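Local atomic coordinates of peroxide stress regulator PerR, FUR family (Streptococcus pyogenes, PDB entry 4LMY), a protein that probably acts as a metal-dependent transcription regulator of the Fur family that senses peroxide stress and binds DNA. Residues N15-L20 with I25-T30. Residues are numbered along the deposited sequence; the frame is centred on the assembly and turned at random.
Sequences NVLEHL and IRITET. With ZN (zinc ion), chain E.
Leu17 and Leu20 of helix 12-22 pack on Ile27 and Ile25, in the turn that leads into helix 29-40. The contact is apolar, with one backbone hydrogen bond at its end. Ile25 N donates to Leu20 O, five residues back (2.9 Å, 170° at the hydrogen). This bond ties the start of the turn to the last turn of helix 12-22. Ile25 holds CG1 beside its backbone N (chi1 -60°) and extends from there, bringing CD1 to 3.7 Å from Leu20 CD2. Ile27 meets Leu17 with two methyl groups. Its CG2 and CD1 each lie 3.9 Å from Leu17 CD2, and CD1 also rests on Leu17 O. The side chains cross at a slant in both pairs. Val72 of helix 63-75 touches both Leu20 and Ile25, and Ile35 touches Leu17. Thr28 is the N-cap of helix 29-40, with OG1 bonded to Arg31 N. His19 is turned to the zinc ion, and its NE2 binds the metal at 2.2 Å. His4, His6, His97 and His99 bind the same ion. Asn15 ND2 is modelled 2.2 Å from zinc; amides usually bind metals through oxygen, so its N and O may be exchanged. A first helix joined to a helical DNA-binding core and carrying ligands of the probable regulatory metal site fits the winged-helix domain of Fur-family regulators.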
loop_
_atom_site.group_PDB
_atom_site.type_symbol
_atom_site.label_atom_id
_atom_site.label_comp_id
_atom_site.label_asym_id
_atom_site.label_seq_id
_atom_site.Cartn_x
_atom_site.Cartn_y
_atom_site.Cartn_z
ATOM N N ASN B 15 13.419 8.611 -5.006
ATOM C CA ASN B 15 13.143 8.209 -6.380
ATOM C C ASN B 15 13.189 9.390 -7.337
ATOM O O ASN B 15 13.783 9.300 -8.410
ATOM C CB ASN B 15 11.796 7.498 -6.499
ATOM C CG ASN B 15 11.443 7.174 -7.935
ATOM O OD1 ASN B 15 10.613 7.842 -8.550
ATOM N ND2 ASN B 15 12.088 6.154 -8.484
ATOM N N VAL B 16 12.556 10.493 -6.946
ATOM C CA VAL B 16 12.556 11.696 -7.774
ATOM C C VAL B 16 13.985 12.145 -8.059
ATOM O O VAL B 16 14.347 12.409 -9.206
ATOM C CB VAL B 16 11.780 12.847 -7.113
ATOM C CG1 VAL B 16 11.914 14.117 -7.940
ATOM C CG2 VAL B 16 10.325 12.471 -6.953
ATOM N N LEU B 17 14.798 12.205 -7.007
ATOM C CA LEU B 17 16.181 12.642 -7.131
ATOM C C LEU B 17 16.974 11.721 -8.051
ATOM O O LEU B 17 17.764 12.186 -8.872
ATOM C CB LEU B 17 16.853 12.727 -5.759
ATOM C CG LEU B 17 16.268 13.744 -4.777
ATOM C CD1 LEU B 17 17.214 13.963 -3.600
ATOM C CD2 LEU B 17 15.959 15.057 -5.482
ATOM N N GLU B 18 16.757 10.415 -7.919
ATOM C CA GLU B 18 17.438 9.445 -8.771
ATOM C C GLU B 18 17.086 9.644 -10.244
ATOM O O GLU B 18 17.968 9.658 -11.101
ATOM C CB GLU B 18 17.121 8.011 -8.333
ATOM C CG GLU B 18 17.746 6.932 -9.210
ATOM C CD GLU B 18 19.267 6.915 -9.146
ATOM O OE1 GLU B 18 19.892 6.349 -10.069
ATOM O OE2 GLU B 18 19.838 7.455 -8.175
ATOM N N HIS B 19 15.798 9.808 -10.528
ATOM C CA HIS B 19 15.332 10.059 -11.889
ATOM C C HIS B 19 15.918 11.356 -12.446
ATOM O O HIS B 19 16.342 11.409 -13.600
ATOM C CB HIS B 19 13.805 10.120 -11.940
ATOM C CG HIS B 19 13.142 8.777 -11.948
ATOM N ND1 HIS B 19 12.609 8.218 -13.091
ATOM C CD2 HIS B 19 12.918 7.885 -10.955
ATOM C CE1 HIS B 19 12.090 7.039 -12.802
ATOM N NE2 HIS B 19 12.262 6.813 -11.513
ATOM N N LEU B 20 15.934 12.399 -11.621
ATOM C CA LEU B 20 16.469 13.693 -12.042
ATOM C C LEU B 20 17.977 13.637 -12.295
ATOM O O LEU B 20 18.467 14.232 -13.255
ATOM C CB LEU B 20 16.137 14.786 -11.023
ATOM C CG LEU B 20 14.661 15.164 -10.881
ATOM C CD1 LEU B 20 14.502 16.383 -9.984
ATOM C CD2 LEU B 20 14.020 15.398 -12.239
ATOM N N ILE B 25 19.706 16.644 -14.350
ATOM C CA ILE B 25 19.036 17.863 -13.918
ATOM C C ILE B 25 19.566 18.271 -12.548
ATOM O O ILE B 25 19.550 17.472 -11.611
ATOM C CB ILE B 25 17.512 17.669 -13.859
ATOM C CG1 ILE B 25 16.977 17.283 -15.242
ATOM C CG2 ILE B 25 16.831 18.928 -13.344
ATOM C CD1 ILE B 25 15.509 16.937 -15.253
ATOM N N ARG B 26 20.047 19.507 -12.441
ATOM C CA ARG B 26 20.656 19.994 -11.205
ATOM C C ARG B 26 19.682 19.934 -10.037
ATOM O O ARG B 26 18.519 20.317 -10.160
ATOM C CB ARG B 26 21.180 21.422 -11.378
ATOM C CG ARG B 26 21.775 22.028 -10.109
ATOM C CD ARG B 26 22.352 23.414 -10.365
ATOM N NE ARG B 26 22.880 24.025 -9.147
ATOM C CZ ARG B 26 24.139 23.912 -8.735
ATOM N NH1 ARG B 26 25.011 23.208 -9.445
ATOM N NH2 ARG B 26 24.529 24.503 -7.614
ATOM N N ILE B 27 20.167 19.441 -8.905
ATOM C CA ILE B 27 19.348 19.339 -7.709
ATOM C C ILE B 27 19.718 20.441 -6.723
ATOM O O ILE B 27 20.630 20.293 -5.911
ATOM C CB ILE B 27 19.480 17.948 -7.065
ATOM C CG1 ILE B 27 19.056 16.872 -8.066
ATOM C CG2 ILE B 27 18.638 17.852 -5.809
ATOM C CD1 ILE B 27 19.254 15.465 -7.569
ATOM N N THR B 28 19.011 21.561 -6.822
ATOM C CA THR B 28 19.216 22.685 -5.923
ATOM C C THR B 28 18.501 22.421 -4.603
ATOM O O THR B 28 17.663 21.524 -4.512
ATOM C CB THR B 28 18.658 23.983 -6.525
ATOM O OG1 THR B 28 17.234 23.879 -6.645
ATOM C CG2 THR B 28 19.262 24.243 -7.904
ATOM N N GLU B 29 18.833 23.204 -3.581
ATOM C CA GLU B 29 18.170 23.088 -2.287
ATOM C C GLU B 29 16.695 23.469 -2.400
ATOM O O GLU B 29 15.839 22.902 -1.715
ATOM C CB GLU B 29 18.874 23.959 -1.243
ATOM C CG GLU B 29 20.298 23.519 -0.940
ATOM C CD GLU B 29 20.360 22.110 -0.381
ATOM O OE1 GLU B 29 19.563 21.795 0.526
ATOM O OE2 GLU B 29 21.198 21.315 -0.855
ATOM N N THR B 30 16.407 24.427 -3.275
ATOM C CA THR B 30 15.038 24.859 -3.520
ATOM C C THR B 30 14.240 23.739 -4.181
ATOM O O THR B 30 13.083 23.497 -3.836
ATOM C CB THR B 30 15.005 26.118 -4.410
ATOM O OG1 THR B 30 15.501 27.239 -3.667
ATOM C CG2 THR B 30 13.591 26.415 -4.866
HETATM ZN ZN ZN E . 11.788 5.045 -10.366
#